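Local structure of protein adenylyltransferase VopS (Vibrio parahaemolyticus, 3LET) at residues A[143-146]-A[147-150]; A[165-168]-A[169-172]; A[291-295]-A[296-300]. The protein transfers AMP from ATP to a specific threonine of the host Rho GTPases RhoA, Rac and Cdc42, preventing their binding to downstream effectors and so inhibiting actin assembly. One frame throughout, in Å; residues are numbered along the deposited sequence.

Interaction 1: residues A[143-146]-A[147-150]; sequences STDL and NQGV
D145 and N147 are joined by the single hydrogen bond of this local contact: the backbone N of N147 donates to OD1 of D145 over 2.8 Å with an N-H...O angle of 154°. A side-chain oxygen bonded to the N-H two residues on defines an Asx turn, here superposed on a type I beta turn running from D145 to Q148. With CG anti to its backbone N (chi1 -178°), the D145 carboxylate swings forward along the chain, and the N-H meets OD1 from above the carboxylate plane, 40° out of it.

The rest is packing and one close polar approach. The N147 side chain starts beside the same oxygen, its CB 3.4 Å from D145 OD1. At the other oxygen, the Q148 side chain crosses that of D145 at about a right angle, its CG 3.4 Å from D145 OD2, with the amide and carboxylate planes inclined only modestly. Although Q148 NE2 comes within 3.2 Å of D145 OD2, the angle is too poor for a hydrogen bond, so this is polar proximity only.

The turn belongs to the loop between helices 113-139 and 157-160. Just before it, T144 OG1 is hydrogen-bonded to G140 O, while the buried L146 side chain packs on K265 and H266 of helix 260-274. N147 touches K261 and D262 of that helix, and V150 reaches helix 304-311.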
ATOM      1  N   SER A 143      -5.549  -0.614 -21.717  1.00 40.82           N
ATOM      2  CA  SER A 143      -5.643  -0.153 -23.111  1.00 35.07           C
ATOM      3  C   SER A 143      -4.577  -0.754 -24.003  1.00 46.85           C
ATOM      4  O   SER A 143      -4.245  -0.187 -25.042  1.00 43.37           O
ATOM      5  CB  SER A 143      -5.476   1.369 -23.187  1.00 40.52           C
ATOM      6  OG  SER A 143      -6.349   2.029 -22.299  1.00 42.41           O
ATOM      7  N   THR A 144      -4.016  -1.885 -23.596  1.00 41.13           N
ATOM      8  CA  THR A 144      -3.000  -2.554 -24.396  1.00 38.97           C
ATOM      9  C   THR A 144      -3.555  -3.913 -24.791  1.00 31.26           C
ATOM     10  O   THR A 144      -4.382  -4.454 -24.060  1.00 33.04           O
ATOM     11  CB  THR A 144      -1.719  -2.736 -23.569  1.00 50.12           C
ATOM     12  OG1 THR A 144      -1.334  -1.469 -23.020  1.00 53.74           O
ATOM     13  CG2 THR A 144      -0.595  -3.267 -24.416  1.00 49.67           C
ATOM     14  N   ASP A 145      -3.135  -4.464 -25.938  1.00 30.70           N
ATOM     15  CA  ASP A 145      -3.527  -5.826 -26.305  1.00 36.37           C
ATOM     16  C   ASP A 145      -2.686  -6.854 -25.539  1.00 30.13           C
ATOM     17  O   ASP A 145      -1.515  -7.094 -25.861  1.00 28.88           O
ATOM     18  CB  ASP A 145      -3.384  -6.048 -27.820  1.00 40.94           C
ATOM     19  CG  ASP A 145      -3.838  -7.441 -28.259  1.00 54.21           C
ATOM     20  OD1 ASP A 145      -4.164  -8.280 -27.391  1.00 40.79           O
ATOM     21  OD2 ASP A 145      -3.866  -7.701 -29.486  1.00 63.39           O
ATOM     22  N   LEU A 146      -3.284  -7.468 -24.527  1.00 27.63           N
ATOM     23  CA  LEU A 146      -2.566  -8.393 -23.677  1.00 27.22           C
ATOM     24  C   LEU A 146      -2.576  -9.811 -24.246  1.00 28.45           C
ATOM     25  O   LEU A 146      -2.248 -10.759 -23.550  1.00 29.89           O
ATOM     26  CB  LEU A 146      -3.166  -8.396 -22.258  1.00 27.48           C
ATOM     27  CG  LEU A 146      -3.276  -7.026 -21.591  1.00 30.83           C
ATOM     28  CD1 LEU A 146      -4.001  -7.167 -20.258  1.00 34.12           C
ATOM     29  CD2 LEU A 146      -1.896  -6.384 -21.384  1.00 31.70           C
ATOM     30  N   ASN A 147      -2.936  -9.959 -25.513  1.00 29.20           N
ATOM     31  CA  ASN A 147      -2.948 -11.288 -26.122  1.00 36.73           C
ATOM     32  C   ASN A 147      -1.882 -11.415 -27.195  1.00 37.36           C
ATOM     33  O   ASN A 147      -1.708 -12.485 -27.760  1.00 51.22           O
ATOM     34  CB  ASN A 147      -4.321 -11.606 -26.721  1.00 49.98           C
ATOM     35  CG  ASN A 147      -5.455 -11.366 -25.747  1.00 61.65           C
ATOM     36  OD1 ASN A 147      -5.421 -11.829 -24.605  1.00 62.05           O
ATOM     37  ND2 ASN A 147      -6.473 -10.638 -26.196  1.00 70.46           N
ATOM     38  N   GLN A 148      -1.176 -10.326 -27.492  1.00 30.56           N
ATOM     39  CA  GLN A 148      -0.147 -10.364 -28.530  1.00 39.53           C
ATOM     40  C   GLN A 148       1.237 -10.060 -27.965  1.00 36.30           C
ATOM     41  O   GLN A 148       1.367  -9.588 -26.851  1.00 37.66           O
ATOM     42  CB  GLN A 148      -0.484  -9.373 -29.647  1.00 40.57           C
ATOM     43  CG  GLN A 148      -0.480  -7.920 -29.216  1.00 46.88           C
ATOM     44  CD  GLN A 148      -0.566  -6.956 -30.399  1.00 72.28           C
ATOM     45  OE1 GLN A 148       0.063  -5.897 -30.392  1.00 77.27           O
ATOM     46  NE2 GLN A 148      -1.342  -7.323 -31.420  1.00 76.91           N
ATOM     47  N   GLY A 149       2.272 -10.356 -28.737  1.00 39.42           N
ATOM     48  CA  GLY A 149       3.624  -9.952 -28.390  1.00 48.70           C
ATOM     49  C   GLY A 149       4.185 -10.665 -27.172  1.00 44.36           C
ATOM     50  O   GLY A 149       4.139 -11.902 -27.095  1.00 44.66           O
ATOM     51  N   VAL A 150       4.754  -9.883 -26.255  1.00 37.49           N
ATOM     52  CA  VAL A 150       5.284 -10.399 -24.986  1.00 58.42           C
ATOM     53  C   VAL A 150       4.171 -10.702 -24.013  1.00 70.40           C
ATOM     54  O   VAL A 150       4.205 -11.722 -23.335  1.00 87.66           O
ATOM     55  CB  VAL A 150       6.199  -9.387 -24.258  1.00 58.00           C
ATOM     56  CG1 VAL A 150       7.504  -9.219 -24.995  1.00 69.12           C
ATOM     57  CG2 VAL A 150       5.494  -8.040 -24.075  1.00 60.45           C
TER

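Interaction 2: residues A[165-168]-A[169-172]; sequences VTNN and VERA
N167 and N168 turn their side chains differently to meet E170 and R171. In N167 chi1 is 150°, which brings OD1 back over the opening turn of the helix; in N168, OD1 runs alongside the arginine instead. The motif is a helix N-cap: N167 sits immediately before helix 168-179, and its OD1 accepts from the backbone N of E170 at 2.7 Å. The N-H points fairly straight at OD1, with an N-H...O angle of 159°, and the donor approaches nearly end-on to the side-chain C=O bond. The amide so capped is one of those in the first turn that lack the helical carbonyl partner four residues back. The regular backbone pattern starts at once, with R171 N bonded to N167 O at 3.0 Å and A172 N to N168 O at 2.9 Å.

R171 is bent at chi3 (58°), and its side chain runs back beside that of N168, both pointing the same way. NH1 gives a hydrogen bond to N168 OD1 at 3.0 Å; the oxygen sits at the guanidinium edge, close to its plane, whereas the amide and guanidinium planes are clearly inclined to each other. The same NH1 also serves the carbonyl O of F299, and NH2 forms a salt bridge with E157, so the guanidinium links three separate parts of the chain. Its aliphatic stem lies over the backbone of the incoming loop, CG being 3.5 Å from V165 O and CD 3.6 Å from T166 O. The V165 side chain makes an apolar contact, its CG2 resting 3.8 Å from E170 CB.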
ATOM      1  N   VAL A 165       2.686 -33.159 -15.564  1.00 20.89           N
ATOM      2  CA  VAL A 165       1.243 -33.252 -15.258  1.00 21.30           C
ATOM      3  C   VAL A 165       0.438 -32.457 -16.284  1.00 25.92           C
ATOM      4  O   VAL A 165       0.930 -31.451 -16.822  1.00 19.86           O
ATOM      5  CB  VAL A 165       0.899 -32.690 -13.863  1.00 26.27           C
ATOM      6  CG1 VAL A 165       1.597 -33.478 -12.770  1.00 44.09           C
ATOM      7  CG2 VAL A 165       1.279 -31.223 -13.784  1.00 20.48           C
ATOM      8  N   THR A 166      -0.804 -32.888 -16.531  1.00 19.50           N
ATOM      9  CA  THR A 166      -1.672 -32.237 -17.502  1.00 18.73           C
ATOM     10  C   THR A 166      -2.799 -31.385 -16.893  1.00 20.14           C
ATOM     11  O   THR A 166      -3.327 -30.515 -17.561  1.00 24.76           O
ATOM     12  CB  THR A 166      -2.387 -33.286 -18.415  1.00 24.09           C
ATOM     13  OG1 THR A 166      -3.110 -34.210 -17.591  1.00 26.59           O
ATOM     14  CG2 THR A 166      -1.410 -34.038 -19.258  1.00 28.90           C
ATOM     15  N   ASN A 167      -3.200 -31.663 -15.649  1.00 14.53           N
ATOM     16  CA  ASN A 167      -4.339 -30.979 -15.026  1.00 18.67           C
ATOM     17  C   ASN A 167      -3.933 -29.512 -14.730  1.00 18.04           C
ATOM     18  O   ASN A 167      -2.801 -29.249 -14.318  1.00 17.95           O
ATOM     19  CB  ASN A 167      -4.771 -31.797 -13.783  1.00 34.89           C
ATOM     20  CG  ASN A 167      -5.377 -30.962 -12.653  1.00 42.45           C
ATOM     21  OD1 ASN A 167      -4.701 -30.152 -12.047  1.00 43.16           O
ATOM     22  ND2 ASN A 167      -6.647 -31.231 -12.313  1.00 33.32           N
ATOM     23  N   ASN A 168      -4.827 -28.554 -14.975  1.00 15.57           N
ATOM     24  CA  ASN A 168      -4.422 -27.155 -14.950  1.00 17.96           C
ATOM     25  C   ASN A 168      -4.061 -26.691 -13.552  1.00 19.73           C
ATOM     26  O   ASN A 168      -3.156 -25.873 -13.386  1.00 15.48           O
ATOM     27  CB  ASN A 168      -5.516 -26.261 -15.530  1.00 22.25           C
ATOM     28  CG  ASN A 168      -5.455 -26.205 -17.044  1.00 21.61           C
ATOM     29  OD1 ASN A 168      -4.399 -26.416 -17.637  1.00 26.88           O
ATOM     30  ND2 ASN A 168      -6.577 -25.926 -17.674  1.00 22.77           N
ATOM     31  N   VAL A 169      -4.747 -27.225 -12.546  1.00 17.38           N
ATOM     32  CA  VAL A 169      -4.446 -26.834 -11.167  1.00 12.57           C
ATOM     33  C   VAL A 169      -3.049 -27.301 -10.790  1.00 15.23           C
ATOM     34  O   VAL A 169      -2.290 -26.564 -10.155  1.00 17.11           O
ATOM     35  CB  VAL A 169      -5.475 -27.422 -10.162  1.00 27.04           C
ATOM     36  CG1 VAL A 169      -5.066 -27.115  -8.740  1.00 28.71           C
ATOM     37  CG2 VAL A 169      -6.852 -26.857 -10.443  1.00 29.82           C
ATOM     38  N   GLU A 170      -2.669 -28.508 -11.200  1.00 12.95           N
ATOM     39  CA  GLU A 170      -1.315 -28.962 -10.883  1.00 15.46           C
ATOM     40  C   GLU A 170      -0.240 -28.232 -11.688  1.00 18.34           C
ATOM     41  O   GLU A 170       0.861 -27.940 -11.159  1.00 15.10           O
ATOM     42  CB  GLU A 170      -1.212 -30.498 -11.036  1.00 17.56           C
ATOM     43  CG  GLU A 170      -2.014 -31.232  -9.970  1.00 24.81           C
ATOM     44  CD  GLU A 170      -1.999 -32.741 -10.191  1.00 45.63           C
ATOM     45  OE1 GLU A 170      -0.976 -33.379  -9.886  1.00 52.24           O
ATOM     46  OE2 GLU A 170      -3.005 -33.279 -10.684  1.00 53.21           O
ATOM     47  N   ARG A 171      -0.554 -27.884 -12.939  1.00 15.53           N
ATOM     48  CA  ARG A 171       0.371 -27.106 -13.756  1.00 15.21           C
ATOM     49  C   ARG A 171       0.594 -25.716 -13.140  1.00 13.13           C
ATOM     50  O   ARG A 171       1.720 -25.219 -13.079  1.00 17.69           O
ATOM     51  CB  ARG A 171      -0.170 -26.930 -15.191  1.00 14.36           C
ATOM     52  CG  ARG A 171      -0.189 -28.264 -15.981  1.00 16.38           C
ATOM     53  CD  ARG A 171      -0.731 -28.086 -17.399  1.00 21.22           C
ATOM     54  NE  ARG A 171       0.059 -27.105 -18.133  1.00 22.70           N
ATOM     55  CZ  ARG A 171      -0.396 -25.934 -18.568  1.00 23.52           C
ATOM     56  NH1 ARG A 171      -1.668 -25.575 -18.391  1.00 18.08           N
ATOM     57  NH2 ARG A 171       0.433 -25.135 -19.233  1.00 22.63           N
ATOM     58  N   ALA A 172      -0.486 -25.090 -12.693  1.00 11.74           N
ATOM     59  CA  ALA A 172      -0.376 -23.749 -12.100  1.00 11.15           C
ATOM     60  C   ALA A 172       0.428 -23.837 -10.810  1.00 14.92           C
ATOM     61  O   ALA A 172       1.300 -23.012 -10.575  1.00 14.93           O
ATOM     62  CB  ALA A 172      -1.747 -23.182 -11.835  1.00 13.32           C
TER

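Interaction 3: residues A[291-295]-A[296-300]; sequences IAELR and NDSFN
E293 reaches beyond the end of its helix to N300 because its side chain folds over at chi2 (-74°), turning the carboxylate toward the departing chain. OE1 there takes two N-H groups of one residue: ND2 of N300 at 2.9 Å on the syn lone pair and the backbone N of N300 at 3.1 Å on the anti lone pair. The two side chains cross at about a right angle, with carboxylate and amide planes 56° apart, so the grip is not coplanar. A water donates to E293 OE2 and accepts a weak bond from N300 ND2.

The helix ends in a Schellman motif. D297, at the C-prime position with a positive phi of 54°, lets S298 N bond back to E293 O at 3.0 Å while D297 N bonds to L294 O at 2.8 Å. S298 OG adds a bond to E293 O at 3.2 Å, and N296 N is a further donor to that carbonyl. Beside these bonds L294 CD2 packs on F299 CB at 4.3 Å, while E293 CB lies at the edge of the F299 ring, whose other neighbours include W175.

One buried glutamate thus serves twice: its carbonyl takes donors of the turn, its carboxylate those of N300 just beyond it. With two N-H donors on OE1 and a donating water on OE2, the carboxylate is probably ionised.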
ATOM      1  N   ILE A 291      -5.018 -18.229  -9.782  1.00 12.55           N
ATOM      2  CA  ILE A 291      -6.402 -18.404  -9.366  1.00 13.73           C
ATOM      3  C   ILE A 291      -7.335 -17.837 -10.426  1.00 16.15           C
ATOM      4  O   ILE A 291      -8.333 -18.470 -10.777  1.00 16.84           O
ATOM      5  CB  ILE A 291      -6.680 -17.706  -8.035  1.00 15.27           C
ATOM      6  CG1 ILE A 291      -5.867 -18.371  -6.911  1.00 12.22           C
ATOM      7  CG2 ILE A 291      -8.179 -17.727  -7.706  1.00 14.71           C
ATOM      8  CD1 ILE A 291      -5.815 -17.474  -5.631  1.00 15.63           C
ATOM      9  N   ALA A 292      -7.026 -16.643 -10.927  1.00 12.74           N
ATOM     10  CA  ALA A 292      -7.874 -16.033 -11.968  1.00 19.89           C
ATOM     11  C   ALA A 292      -7.936 -16.952 -13.193  1.00 21.89           C
ATOM     12  O   ALA A 292      -8.998 -17.175 -13.779  1.00 18.55           O
ATOM     13  CB  ALA A 292      -7.355 -14.632 -12.373  1.00 16.11           C
ATOM     14  N   GLU A 293      -6.795 -17.509 -13.561  1.00 15.09           N
ATOM     15  CA  GLU A 293      -6.745 -18.386 -14.736  1.00 23.48           C
ATOM     16  C   GLU A 293      -7.613 -19.617 -14.523  1.00 22.61           C
ATOM     17  O   GLU A 293      -8.339 -20.055 -15.433  1.00 20.53           O
ATOM     18  CB  GLU A 293      -5.320 -18.850 -14.999  1.00 24.48           C
ATOM     19  CG  GLU A 293      -4.417 -17.789 -15.585  1.00 24.60           C
ATOM     20  CD  GLU A 293      -4.747 -17.539 -17.046  1.00 39.25           C
ATOM     21  OE1 GLU A 293      -4.354 -18.364 -17.901  1.00 30.97           O
ATOM     22  OE2 GLU A 293      -5.408 -16.528 -17.331  1.00 29.78           O
ATOM     23  N   LEU A 294      -7.509 -20.201 -13.333  1.00 14.82           N
ATOM     24  CA  LEU A 294      -8.186 -21.474 -13.071  1.00 16.99           C
ATOM     25  C   LEU A 294      -9.685 -21.232 -13.041  1.00 22.20           C
ATOM     26  O   LEU A 294     -10.460 -22.035 -13.561  1.00 24.49           O
ATOM     27  CB  LEU A 294      -7.698 -22.113 -11.769  1.00 18.55           C
ATOM     28  CG  LEU A 294      -6.248 -22.594 -11.795  1.00 18.44           C
ATOM     29  CD1 LEU A 294      -5.851 -23.136 -10.444  1.00 19.99           C
ATOM     30  CD2 LEU A 294      -6.010 -23.671 -12.888  1.00 19.68           C
ATOM     31  N   ARG A 295     -10.104 -20.094 -12.490  1.00 16.76           N
ATOM     32  CA  ARG A 295     -11.525 -19.775 -12.456  1.00 20.37           C
ATOM     33  C   ARG A 295     -12.059 -19.539 -13.858  1.00 27.94           C
ATOM     34  O   ARG A 295     -13.281 -19.575 -14.076  1.00 28.22           O
ATOM     35  CB  ARG A 295     -11.776 -18.555 -11.565  1.00 21.27           C
ATOM     36  CG  ARG A 295     -11.518 -18.870 -10.097  1.00 27.53           C
ATOM     37  CD  ARG A 295     -11.795 -17.661  -9.218  1.00 26.53           C
ATOM     38  NE  ARG A 295     -11.686 -17.980  -7.796  1.00 26.44           N
ATOM     39  CZ  ARG A 295     -11.936 -17.092  -6.843  1.00 27.11           C
ATOM     40  NH1 ARG A 295     -12.280 -15.849  -7.189  1.00 18.55           N
ATOM     41  NH2 ARG A 295     -11.826 -17.437  -5.564  1.00 25.95           N
ATOM     42  N   ASN A 296     -11.156 -19.281 -14.803  1.00 22.92           N
ATOM     43  CA  ASN A 296     -11.550 -19.163 -16.207  1.00 28.54           C
ATOM     44  C   ASN A 296     -11.245 -20.447 -16.995  1.00 31.70           C
ATOM     45  O   ASN A 296     -11.116 -20.411 -18.221  1.00 27.98           O
ATOM     46  CB  ASN A 296     -10.863 -17.968 -16.881  1.00 33.51           C
ATOM     47  CG  ASN A 296     -11.602 -17.497 -18.136  1.00 33.81           C
ATOM     48  OD1 ASN A 296     -12.826 -17.394 -18.143  1.00 41.00           O
ATOM     49  ND2 ASN A 296     -10.859 -17.201 -19.188  1.00 28.07           N
ATOM     50  N   ASP A 297     -11.120 -21.563 -16.283  1.00 22.92           N
ATOM     51  CA  ASP A 297     -10.894 -22.897 -16.892  1.00 20.88           C
ATOM     52  C   ASP A 297      -9.684 -22.927 -17.826  1.00 28.16           C
ATOM     53  O   ASP A 297      -9.726 -23.457 -18.953  1.00 23.00           O
ATOM     54  CB  ASP A 297     -12.164 -23.361 -17.644  1.00 33.78           C
ATOM     55  CG  ASP A 297     -12.116 -24.841 -18.032  1.00 47.78           C
ATOM     56  OD1 ASP A 297     -11.442 -25.623 -17.324  1.00 47.83           O
ATOM     57  OD2 ASP A 297     -12.760 -25.228 -19.041  1.00 39.95           O
ATOM     58  N   SER A 298      -8.576 -22.374 -17.371  1.00 19.87           N
ATOM     59  CA  SER A 298      -7.390 -22.335 -18.219  1.00 23.44           C
ATOM     60  C   SER A 298      -6.166 -22.211 -17.347  1.00 27.55           C
ATOM     61  O   SER A 298      -6.276 -21.932 -16.164  1.00 17.96           O
ATOM     62  CB  SER A 298      -7.455 -21.139 -19.169  1.00 43.71           C
ATOM     63  OG  SER A 298      -7.287 -19.917 -18.457  1.00 51.55           O
ATOM     64  N   PHE A 299      -4.998 -22.449 -17.917  1.00 19.06           N
ATOM     65  CA  PHE A 299      -3.781 -21.979 -17.274  1.00 22.96           C
ATOM     66  C   PHE A 299      -2.676 -21.811 -18.301  1.00 20.23           C
ATOM     67  O   PHE A 299      -2.210 -22.773 -18.887  1.00 19.44           O
ATOM     68  CB  PHE A 299      -3.285 -22.866 -16.132  1.00 19.98           C
ATOM     69  CG  PHE A 299      -1.985 -22.374 -15.572  1.00 14.52           C
ATOM     70  CD1 PHE A 299      -1.925 -21.126 -14.953  1.00 17.12           C
ATOM     71  CD2 PHE A 299      -0.810 -23.068 -15.776  1.00 17.44           C
ATOM     72  CE1 PHE A 299      -0.748 -20.628 -14.507  1.00 17.72           C
ATOM     73  CE2 PHE A 299       0.385 -22.564 -15.330  1.00 17.38           C
ATOM     74  CZ  PHE A 299       0.419 -21.340 -14.677  1.00 17.81           C
ATOM     75  N   ASN A 300      -2.277 -20.560 -18.499  1.00 17.56           N
ATOM     76  CA  ASN A 300      -1.200 -20.208 -19.408  1.00 24.75           C
ATOM     77  C   ASN A 300      -0.060 -19.591 -18.598  1.00 14.50           C
ATOM     78  O   ASN A 300      -0.226 -18.515 -18.044  1.00 22.32           O
ATOM     79  CB  ASN A 300      -1.713 -19.166 -20.400  1.00 34.23           C
ATOM     80  CG  ASN A 300      -2.990 -19.617 -21.113  1.00 49.91           C
ATOM     81  OD1 ASN A 300      -2.948 -20.490 -21.974  1.00 42.91           O
ATOM     82  ND2 ASN A 300      -4.127 -19.016 -20.753  1.00 38.82           N
TER
HETATM   83  O   HOH W   1      -5.672 -16.335 -19.842  1.00 42.05           O

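Overall arrangement
The three contacts follow in series along the chain, all on the same side of its centre. Interactions 2 and 3 lie 10 Å apart between centres and touch: the start of helix 168-179 packs against the end of helix 281-295 and the loop after it, with N168 O 3.6 Å from L294 CD2 and A172 CA 3.5 Å from F299 CE2. Interaction 1 stands apart, about 8 Å from interaction 3 and 15 Å from interaction 2 at nearest atoms, yet N147 and N296 both touch K261 of helix 260-274. A helix start thus meets a helix end that belongs to the Fido domain, not far from R286, a probable ATP-binding residue about 8 Å from F299 and 9 Å from A172 between side chains.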